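Local atomic coordinates of protein PES4 (Saccharomyces cerevisiae S288C, PDB entry 6EZ7), a protein that probably binds RNA, including mRNA 3'-untranslated regions and poly(A) or poly(U) tracts, here represented by its third RNA recognition motif. Residues N2-K7 / L71-A76; K7-I12 / L42-T47; N20-V25 / K59-F64. All coordinates share one frame; numbering follows the deposited sequence.

The chain begins with strand 3-9, which lies in the sheet between the partner strands of contacts 1 and 2. Contact 2 closes the first loop, where 7-12 meets 42-47 after helix 15-22 and strand 28-33. Contact 3 closes the next, bringing the end of helix 51-61 and the following turn back to 20-25. These two cross, because their segments alternate along the chain. Contact 1 closes last and widest, with 71-76 returning to 2-7, and its loop encloses the other two. Contacts 1 and 2 share Lys7 and join strands of one sheet. Contact 3 pairs the two helices that lie against it, and Phe22 packs on Ile6 of contact 1.

Contact 1 of 3, residues N2-K7 / L71-A76; sequences NSIFIK and LLVTRA
Strands 3-9 and 69-75 run antiparallel here. Segment 2-7 carries the start of the RNP2 motif of an RNA recognition motif. Phe5 N donates to Thr74 O at 2.7 Å, nearly along the C=O axis, and Thr74 N returns a bond to Phe5 O. Lys7 and Leu72 exchange a second such pair. Ala76 N extends the pairing by donating to Ser3 O (2.9 Å) from above the carbonyl plane. A water links Ser3 N to Ala76 O.

The inner face is closed off, with Ile4, Ile6, Leu71 and Val73 all buried. Ile4 holds CG1 in the crowded position between the backbone N and the carbonyl carbon (chi1 61°). Ile4 and Val73 cross obliquely, with Ile4 CD1 3.9 Å from Val73 CG1. Ile6 CG2 reaches Val73 CG2 and Leu71 CD1, at 4.2 Å in each case.

The other face is more open to solvent. Lys7 and Leu72 lie side by side and point the same way, and both are exposed. The bent lysine chain carries NZ away to a PEG molecule, probably from the crystallisation liquor. The close spot on this side is the Phe5 ring resting on Ala76, whose CB lies 3.5 Å from Phe5 CE2. An aromatic residue at this RNP2 position often stacks on a base in related domains.

Strand 42-48 flanks 2-7 on the side away from 71-76, and its Phe45 ring meets that of Phe5. The inner face lies against both helices: Phe22 touches Ile4, Ile6 and Val73, while Ser54 and Glu55 of helix 51-61 hold Arg75 NH2.

Contact 2 of 3, residues K7-I12 / L42-T47; sequences KNLPTI and LWAFVT
Positive backbone torsions at Asn8 (phi 61°, psi 39°) turn the chain sharply and bring Leu9 beside Leu42. Leu9 CG stands anti to its carbonyl carbon (chi1 -71°). Leu42 CG is also anti to its carbonyl carbon. Here the end of RNP2 meets RNP1, the paired central-strand motifs of the RNA recognition motif.

Leu9 and Leu42 form an antiparallel hydrogen-bonded pair. Leu42 N donates to Leu9 O at 3.2 Å, from above the carbonyl plane. The return bond, Leu9 N to Leu42 O, is weak at 3.4 Å. Leu9 CB and Leu42 CB are 4.2 Å apart. Leu9 CD1 reaches across to Ala44 CB (3.8 Å), and Leu33 of strand 28-33 touches both residues. Leu42 reaches the other way, to the backbone beyond the corner. Leu42 CD1 lies 3.3 Å from Pro10 O and 3.4 Å from Thr11 O.

Trp43 turns its indole away from segment 7-12, and its ring meets that of Tyr32. The side-chain amide of Asn8 is held by Lys70 O. At the corner a water bridges the strands, accepting from Asn8 N and donating to Leu42 O, with both bonds 2.8 Å long.

Contact 3 of 3, residues N20-V25 / K59-F64; sequences NFFSEV and KRYNNF
The two helices of the RNA recognition motif, which pack on one face of its sheet, meet here near their C-terminal ends. A type II turn from Tyr61 to Phe64 follows helix 51-61 and is closed by Phe64 N bonding to Tyr61 O. Asn63 adopts positive phi in it.

Tyr61 carries the contact. Its CG stands anti to the carbonyl carbon (chi1 -80°), and the ring reaches across between Phe22 and Phe64. Tyr61 CD1 lies over a face of the Phe64 ring, toward its rim. Tyr61 OH donates a weak hydrogen bond to Phe21 O at 2.6 Å. The same oxygen takes a weak bond from Glu24 N. The hydroxyl also sits in the plane of the Phe21 ring, at its edge. Phe22 slides past Tyr61 in the opposite direction. Tyr61 CD2 lies over a face of the Phe22 ring, and Tyr61 CB is 3.7 Å from Phe22 CE2. The ring planes are oblique, at 41°.

Phe64 turns its edge toward the face of Phe21 in an offset edge-to-face pair, planes at 62°. CE1 of Phe21 is 3.5 Å from CZ of Phe64. Phe66 adds another edge-to-face partner for Phe21. On the other flank Val25 CG1 lies over one face of the Arg60 guanidinium, 3.5 Å from NH1. Arg60 NH1 makes a weak bond, 3.4 Å, to Glu24 O.

An alanine at Tyr61 would remove the ring and hydroxyl, and would probably leave Phe21 O without one of its donors and loosen the packing on Phe22.

Most of the contact is thus aromatic and apolar. The buried tyrosine sets its hydroxyl on a backbone carbonyl, which gives that polar group a partner among the rings. The Arg60 link is weak and lies at the exposed margin.

Contact 1 of 3, residues N2-K7 / L71-A76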
loop_
_atom_site.group_PDB
_atom_site.type_symbol
_atom_site.label_atom_id
_atom_site.label_comp_id
_atom_site.label_asym_id
_atom_site.label_seq_id
_atom_site.Cartn_x
_atom_site.Cartn_y
_atom_site.Cartn_z
ATOM N N ASN A 2 -8.179 8.146 2.233
ATOM C CA ASN A 2 -7.419 7.505 3.298
ATOM C C ASN A 2 -6.678 6.273 2.803
ATOM O O ASN A 2 -5.978 5.617 3.572
ATOM C CB ASN A 2 -8.344 7.109 4.452
ATOM C CG ASN A 2 -8.876 8.303 5.209
ATOM O OD1 ASN A 2 -9.230 9.319 4.614
ATOM N ND2 ASN A 2 -8.935 8.189 6.530
ATOM N N SER A 3 -6.829 5.954 1.521
ATOM C CA SER A 3 -6.370 4.659 1.026
ATOM C C SER A 3 -5.275 4.744 -0.026
ATOM O O SER A 3 -5.243 5.671 -0.836
ATOM C CB SER A 3 -7.550 3.869 0.463
ATOM O OG SER A 3 -8.550 3.701 1.450
ATOM N N ILE A 4 -4.384 3.757 -0.007
ATOM C CA ILE A 4 -3.311 3.661 -0.985
ATOM C C ILE A 4 -3.269 2.283 -1.629
ATOM O O ILE A 4 -3.793 1.308 -1.083
ATOM C CB ILE A 4 -1.935 3.958 -0.350
ATOM C CG1 ILE A 4 -1.632 2.951 0.764
ATOM C CG2 ILE A 4 -1.887 5.386 0.171
ATOM C CD1 ILE A 4 -0.258 3.121 1.389
ATOM N N PHE A 5 -2.662 2.212 -2.805
ATOM C CA PHE A 5 -2.344 0.930 -3.415
ATOM C C PHE A 5 -0.852 0.692 -3.294
ATOM O O PHE A 5 -0.054 1.615 -3.447
ATOM C CB PHE A 5 -2.764 0.886 -4.886
ATOM C CG PHE A 5 -4.233 0.662 -5.095
ATOM C CD1 PHE A 5 -4.832 -0.512 -4.674
ATOM C CD2 PHE A 5 -5.010 1.614 -5.734
ATOM C CE1 PHE A 5 -6.185 -0.728 -4.875
ATOM C CE2 PHE A 5 -6.362 1.403 -5.938
ATOM C CZ PHE A 5 -6.948 0.233 -5.504
ATOM N N ILE A 6 -0.477 -0.546 -3.003
ATOM C CA ILE A 6 0.925 -0.930 -2.982
ATOM C C ILE A 6 1.114 -2.048 -3.983
ATOM O O ILE A 6 0.497 -3.106 -3.859
ATOM C CB ILE A 6 1.372 -1.393 -1.592
ATOM C CG1 ILE A 6 0.998 -0.342 -0.546
ATOM C CG2 ILE A 6 2.864 -1.678 -1.581
ATOM C CD1 ILE A 6 0.867 -0.907 0.837
ATOM N N LYS A 7 1.947 -1.812 -4.987
ATOM C CA LYS A 7 2.137 -2.795 -6.042
ATOM C C LYS A 7 3.605 -3.150 -6.191
ATOM O O LYS A 7 4.464 -2.542 -5.554
ATOM C CB LYS A 7 1.573 -2.273 -7.364
ATOM C CG LYS A 7 0.142 -1.761 -7.252
ATOM C CD LYS A 7 -0.461 -1.464 -8.611
ATOM C CE LYS A 7 -1.005 -2.723 -9.260
ATOM N NZ LYS A 7 -1.879 -2.396 -10.420
ATOM N N LEU A 71 8.941 -0.834 -4.683
ATOM C CA LEU A 71 7.505 -0.754 -4.455
ATOM C C LEU A 71 6.870 0.424 -5.172
ATOM O O LEU A 71 7.455 1.503 -5.265
ATOM C CB LEU A 71 7.204 -0.662 -2.959
ATOM C CG LEU A 71 7.599 -1.878 -2.126
ATOM C CD1 LEU A 71 6.983 -1.792 -0.739
ATOM C CD2 LEU A 71 7.181 -3.160 -2.830
ATOM N N LEU A 72 5.664 0.200 -5.682
ATOM C CA LEU A 72 4.856 1.273 -6.234
ATOM C C LEU A 72 3.753 1.600 -5.240
ATOM O O LEU A 72 2.897 0.764 -4.953
ATOM C CB LEU A 72 4.270 0.876 -7.590
ATOM C CG LEU A 72 3.263 1.842 -8.215
ATOM C CD1 LEU A 72 3.914 3.182 -8.553
ATOM C CD2 LEU A 72 2.631 1.217 -9.451
ATOM N N VAL A 73 3.791 2.805 -4.689
ATOM C CA VAL A 73 2.786 3.216 -3.724
ATOM C C VAL A 73 2.047 4.432 -4.256
ATOM O O VAL A 73 2.624 5.511 -4.394
ATOM C CB VAL A 73 3.413 3.522 -2.355
ATOM C CG1 VAL A 73 2.335 3.906 -1.351
ATOM C CG2 VAL A 73 4.194 2.312 -1.864
ATOM N N THR A 74 0.772 4.244 -4.580
ATOM C CA THR A 74 -0.025 5.310 -5.172
ATOM C C THR A 74 -1.330 5.491 -4.417
ATOM O O THR A 74 -1.771 4.594 -3.709
ATOM C CB THR A 74 -0.339 5.028 -6.651
ATOM O OG1 THR A 74 -0.979 3.751 -6.768
ATOM C CG2 THR A 74 0.933 5.020 -7.475
ATOM N N ARG A 75 -1.949 6.654 -4.569
ATOM C CA ARG A 75 -3.234 6.896 -3.928
ATOM C C ARG A 75 -4.323 6.056 -4.587
ATOM O O ARG A 75 -4.335 5.880 -5.804
ATOM C CB ARG A 75 -3.594 8.384 -3.983
ATOM C CG ARG A 75 -4.937 8.715 -3.352
ATOM C CD ARG A 75 -5.007 10.163 -2.900
ATOM N NE ARG A 75 -3.981 10.471 -1.909
ATOM C CZ ARG A 75 -4.086 10.190 -0.614
ATOM N NH1 ARG A 75 -5.170 9.581 -0.150
ATOM N NH2 ARG A 75 -3.102 10.508 0.217
ATOM N N ALA A 76 -5.218 5.515 -3.768
ATOM C CA ALA A 76 -6.373 4.789 -4.265
ATOM C C ALA A 76 -7.528 5.760 -4.424
ATOM O O ALA A 76 -8.306 5.967 -3.493
ATOM C CB ALA A 76 -6.745 3.669 -3.323
HETATM O O HOH W 1 -7.729 7.275 -1.088
#

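Contact 2 of 3, residues K7-I12 / L42-T47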
loop_
_atom_site.group_PDB
_atom_site.type_symbol
_atom_site.label_atom_id
_atom_site.label_comp_id
_atom_site.label_asym_id
_atom_site.label_seq_id
_atom_site.Cartn_x
_atom_site.Cartn_y
_atom_site.Cartn_z
ATOM N N LYS A 7 1.947 -1.812 -4.987
ATOM C CA LYS A 7 2.137 -2.795 -6.042
ATOM C C LYS A 7 3.605 -3.150 -6.191
ATOM O O LYS A 7 4.464 -2.542 -5.554
ATOM C CB LYS A 7 1.573 -2.273 -7.364
ATOM C CG LYS A 7 0.142 -1.761 -7.252
ATOM C CD LYS A 7 -0.461 -1.464 -8.611
ATOM C CE LYS A 7 -1.005 -2.723 -9.260
ATOM N NZ LYS A 7 -1.879 -2.396 -10.420
ATOM N N ASN A 8 3.878 -4.141 -7.038
ATOM C CA ASN A 8 5.218 -4.692 -7.216
ATOM C C ASN A 8 5.749 -5.276 -5.913
ATOM O O ASN A 8 6.927 -5.139 -5.582
ATOM C CB ASN A 8 6.185 -3.635 -7.753
ATOM C CG ASN A 8 7.429 -4.244 -8.361
ATOM O OD1 ASN A 8 7.402 -5.375 -8.844
ATOM N ND2 ASN A 8 8.533 -3.504 -8.327
ATOM N N LEU A 9 4.864 -5.934 -5.172
ATOM C CA LEU A 9 5.255 -6.606 -3.944
ATOM C C LEU A 9 5.819 -7.984 -4.249
ATOM O O LEU A 9 5.345 -8.662 -5.164
ATOM C CB LEU A 9 4.067 -6.726 -2.990
ATOM C CG LEU A 9 3.563 -5.447 -2.321
ATOM C CD1 LEU A 9 2.185 -5.683 -1.729
ATOM C CD2 LEU A 9 4.534 -4.984 -1.245
ATOM N N PRO A 10 6.838 -8.400 -3.487
ATOM C CA PRO A 10 7.390 -9.754 -3.576
ATOM C C PRO A 10 6.320 -10.779 -3.236
ATOM O O PRO A 10 5.469 -10.494 -2.396
ATOM C CB PRO A 10 8.505 -9.756 -2.527
ATOM C CG PRO A 10 8.802 -8.327 -2.259
ATOM C CD PRO A 10 7.519 -7.591 -2.463
ATOM N N THR A 11 6.359 -11.948 -3.866
ATOM C CA THR A 11 5.312 -12.948 -3.671
ATOM C C THR A 11 5.271 -13.492 -2.243
ATOM O O THR A 11 4.237 -13.977 -1.795
ATOM C CB THR A 11 5.473 -14.123 -4.649
ATOM O OG1 THR A 11 6.780 -14.691 -4.507
ATOM C CG2 THR A 11 5.284 -13.648 -6.083
ATOM N N ILE A 12 6.383 -13.405 -1.523
ATOM C CA ILE A 12 6.414 -13.899 -0.149
ATOM C C ILE A 12 5.942 -12.857 0.871
ATOM O O ILE A 12 6.005 -13.090 2.076
ATOM C CB ILE A 12 7.829 -14.394 0.240
ATOM C CG1 ILE A 12 8.921 -13.507 -0.364
ATOM C CG2 ILE A 12 8.029 -15.826 -0.229
ATOM C CD1 ILE A 12 8.916 -12.079 0.105
ATOM N N LEU A 42 2.383 -9.303 -6.058
ATOM C CA LEU A 42 1.122 -9.094 -5.360
ATOM C C LEU A 42 0.779 -7.616 -5.318
ATOM O O LEU A 42 1.592 -6.772 -5.689
ATOM C CB LEU A 42 1.194 -9.648 -3.941
ATOM C CG LEU A 42 2.019 -10.923 -3.783
ATOM C CD1 LEU A 42 2.254 -11.211 -2.314
ATOM C CD2 LEU A 42 1.316 -12.088 -4.458
ATOM N N TRP A 43 -0.430 -7.306 -4.865
ATOM C CA TRP A 43 -0.793 -5.923 -4.617
ATOM C C TRP A 43 -1.511 -5.816 -3.283
ATOM O O TRP A 43 -2.041 -6.797 -2.768
ATOM C CB TRP A 43 -1.656 -5.359 -5.749
ATOM C CG TRP A 43 -2.993 -6.009 -5.910
ATOM C CD1 TRP A 43 -3.273 -7.152 -6.601
ATOM C CD2 TRP A 43 -4.241 -5.538 -5.391
ATOM N NE1 TRP A 43 -4.618 -7.426 -6.532
ATOM C CE2 TRP A 43 -5.234 -6.449 -5.796
ATOM C CE3 TRP A 43 -4.613 -4.433 -4.614
ATOM C CZ2 TRP A 43 -6.575 -6.292 -5.452
ATOM C CZ3 TRP A 43 -5.945 -4.280 -4.275
ATOM C CH2 TRP A 43 -6.910 -5.204 -4.695
ATOM N N ALA A 44 -1.502 -4.618 -2.716
ATOM C CA ALA A 44 -2.124 -4.395 -1.425
ATOM C C ALA A 44 -2.953 -3.125 -1.451
ATOM O O ALA A 44 -2.644 -2.174 -2.167
ATOM C CB ALA A 44 -1.071 -4.322 -0.327
ATOM N N PHE A 45 -4.011 -3.126 -0.655
ATOM C CA PHE A 45 -4.894 -1.982 -0.525
ATOM C C PHE A 45 -4.948 -1.623 0.948
ATOM O O PHE A 45 -5.453 -2.397 1.762
ATOM C CB PHE A 45 -6.278 -2.315 -1.087
ATOM C CG PHE A 45 -7.274 -1.196 -0.980
ATOM C CD1 PHE A 45 -7.106 -0.025 -1.696
ATOM C CD2 PHE A 45 -8.401 -1.334 -0.187
ATOM C CE1 PHE A 45 -8.036 0.998 -1.605
ATOM C CE2 PHE A 45 -9.331 -0.316 -0.091
ATOM C CZ PHE A 45 -9.147 0.851 -0.803
ATOM N N VAL A 46 -4.396 -0.465 1.289
ATOM C CA VAL A 46 -4.266 -0.061 2.684
ATOM C C VAL A 46 -5.067 1.191 2.972
ATOM O O VAL A 46 -4.952 2.195 2.264
ATOM C CB VAL A 46 -2.798 0.182 3.063
ATOM C CG1 VAL A 46 -2.690 0.694 4.497
ATOM C CG2 VAL A 46 -2.004 -1.093 2.895
ATOM N N THR A 47 -5.879 1.126 4.020
ATOM C CA THR A 47 -6.668 2.271 4.441
ATOM C C THR A 47 -6.201 2.769 5.805
ATOM O O THR A 47 -6.144 2.011 6.771
ATOM C CB THR A 47 -8.161 1.931 4.496
ATOM O OG1 THR A 47 -8.605 1.549 3.188
ATOM C CG2 THR A 47 -8.960 3.139 4.952
HETATM O O HOH W 2 1.711 -5.479 -8.174
#

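Contact 3 of 3, residues N20-V25 / K59-F64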
loop_
_atom_site.group_PDB
_atom_site.type_symbol
_atom_site.label_atom_id
_atom_site.label_comp_id
_atom_site.label_asym_id
_atom_site.label_seq_id
_atom_site.Cartn_x
_atom_site.Cartn_y
_atom_site.Cartn_z
ATOM N N ASN A 20 3.894 -3.882 9.309
ATOM C CA ASN A 20 5.103 -3.382 9.936
ATOM C C ASN A 20 5.698 -2.186 9.207
ATOM O O ASN A 20 6.129 -1.223 9.837
ATOM C CB ASN A 20 6.125 -4.505 10.063
ATOM C CG ASN A 20 5.827 -5.403 11.237
ATOM O OD1 ASN A 20 5.783 -6.631 11.121
ATOM N ND2 ASN A 20 5.587 -4.785 12.384
ATOM N N PHE A 21 5.701 -2.228 7.882
ATOM C CA PHE A 21 6.212 -1.095 7.121
ATOM C C PHE A 21 5.281 0.107 7.182
ATOM O O PHE A 21 5.708 1.218 7.488
ATOM C CB PHE A 21 6.448 -1.486 5.665
ATOM C CG PHE A 21 7.726 -2.233 5.447
ATOM C CD1 PHE A 21 8.947 -1.612 5.647
ATOM C CD2 PHE A 21 7.711 -3.554 5.036
ATOM C CE1 PHE A 21 10.130 -2.297 5.446
ATOM C CE2 PHE A 21 8.892 -4.245 4.835
ATOM C CZ PHE A 21 10.103 -3.614 5.040
ATOM N N PHE A 22 4.004 -0.113 6.902
ATOM C CA PHE A 22 3.117 1.014 6.641
ATOM C C PHE A 22 2.424 1.582 7.875
ATOM O O PHE A 22 1.759 2.612 7.787
ATOM C CB PHE A 22 2.100 0.612 5.572
ATOM C CG PHE A 22 2.708 0.536 4.206
ATOM C CD1 PHE A 22 3.368 -0.608 3.790
ATOM C CD2 PHE A 22 2.694 1.639 3.370
ATOM C CE1 PHE A 22 3.968 -0.668 2.547
ATOM C CE2 PHE A 22 3.289 1.585 2.119
ATOM C CZ PHE A 22 3.928 0.431 1.708
ATOM N N SER A 23 2.604 0.942 9.027
ATOM C CA SER A 23 2.122 1.517 10.281
ATOM C C SER A 23 3.100 2.556 10.816
ATOM O O SER A 23 2.811 3.251 11.792
ATOM C CB SER A 23 1.898 0.433 11.334
ATOM O OG SER A 23 0.933 -0.506 10.898
ATOM N N GLU A 24 4.257 2.662 10.175
ATOM C CA GLU A 24 5.276 3.616 10.599
ATOM C C GLU A 24 4.857 5.063 10.349
ATOM O O GLU A 24 5.401 5.981 10.959
ATOM C CB GLU A 24 6.603 3.332 9.893
ATOM C CG GLU A 24 7.224 1.994 10.266
ATOM C CD GLU A 24 7.484 1.865 11.759
ATOM O OE1 GLU A 24 7.920 2.860 12.379
ATOM O OE2 GLU A 24 7.249 0.770 12.314
ATOM N N VAL A 25 3.896 5.269 9.451
ATOM C CA VAL A 25 3.445 6.621 9.135
ATOM C C VAL A 25 2.196 6.999 9.923
ATOM O O VAL A 25 1.874 8.180 10.063
ATOM C CB VAL A 25 3.153 6.782 7.632
ATOM C CG1 VAL A 25 4.421 6.582 6.824
ATOM C CG2 VAL A 25 2.099 5.801 7.199
ATOM N N LYS A 59 4.569 9.362 0.109
ATOM C CA LYS A 59 5.812 10.127 0.085
ATOM C C LYS A 59 6.985 9.323 0.627
ATOM O O LYS A 59 8.113 9.447 0.142
ATOM C CB LYS A 59 5.662 11.425 0.883
ATOM C CG LYS A 59 4.895 12.512 0.151
ATOM C CD LYS A 59 5.218 13.890 0.711
ATOM C CE LYS A 59 4.341 14.234 1.905
ATOM N NZ LYS A 59 3.074 14.899 1.486
ATOM N N ARG A 60 6.724 8.491 1.625
ATOM C CA ARG A 60 7.805 7.775 2.284
ATOM C C ARG A 60 8.122 6.425 1.649
ATOM O O ARG A 60 9.277 5.994 1.671
ATOM C CB ARG A 60 7.485 7.599 3.771
ATOM C CG ARG A 60 7.369 8.931 4.506
ATOM C CD ARG A 60 7.075 8.752 5.981
ATOM N NE ARG A 60 7.986 7.804 6.613
ATOM C CZ ARG A 60 7.925 7.456 7.895
ATOM N NH1 ARG A 60 6.996 7.980 8.683
ATOM N NH2 ARG A 60 8.794 6.583 8.386
ATOM N N TYR A 61 7.126 5.766 1.062
ATOM C CA TYR A 61 7.337 4.392 0.607
ATOM C C TYR A 61 7.286 4.166 -0.901
ATOM O O TYR A 61 7.633 3.081 -1.363
ATOM C CB TYR A 61 6.329 3.464 1.282
ATOM C CG TYR A 61 6.742 3.102 2.684
ATOM C CD1 TYR A 61 7.896 2.364 2.913
ATOM C CD2 TYR A 61 5.990 3.503 3.780
ATOM C CE1 TYR A 61 8.291 2.031 4.191
ATOM C CE2 TYR A 61 6.378 3.174 5.068
ATOM C CZ TYR A 61 7.529 2.438 5.264
ATOM O OH TYR A 61 7.922 2.102 6.541
ATOM N N ASN A 62 6.861 5.153 -1.678
ATOM C CA ASN A 62 6.969 4.974 -3.119
ATOM C C ASN A 62 8.448 4.839 -3.463
ATOM O O ASN A 62 9.280 5.580 -2.936
ATOM C CB ASN A 62 6.327 6.124 -3.896
ATOM C CG ASN A 62 6.112 5.779 -5.357
ATOM O OD1 ASN A 62 5.911 4.615 -5.701
ATOM N ND2 ASN A 62 6.162 6.784 -6.223
ATOM N N ASN A 63 8.761 3.859 -4.310
ATOM C CA ASN A 63 10.132 3.549 -4.732
ATOM C C ASN A 63 11.008 2.990 -3.616
ATOM O O ASN A 63 12.230 2.912 -3.749
ATOM C CB ASN A 63 10.794 4.779 -5.357
ATOM C CG ASN A 63 10.125 5.188 -6.646
ATOM O OD1 ASN A 63 9.849 4.347 -7.501
ATOM N ND2 ASN A 63 9.839 6.476 -6.787
ATOM N N PHE A 64 10.373 2.572 -2.528
ATOM C CA PHE A 64 11.063 1.859 -1.462
ATOM C C PHE A 64 11.330 0.415 -1.886
ATOM O O PHE A 64 10.447 -0.258 -2.418
ATOM C CB PHE A 64 10.230 1.905 -0.177
ATOM C CG PHE A 64 10.784 1.077 0.947
ATOM C CD1 PHE A 64 11.803 1.567 1.746
ATOM C CD2 PHE A 64 10.257 -0.174 1.226
ATOM C CE1 PHE A 64 12.306 0.815 2.788
ATOM C CE2 PHE A 64 10.754 -0.931 2.268
ATOM C CZ PHE A 64 11.780 -0.437 3.050
#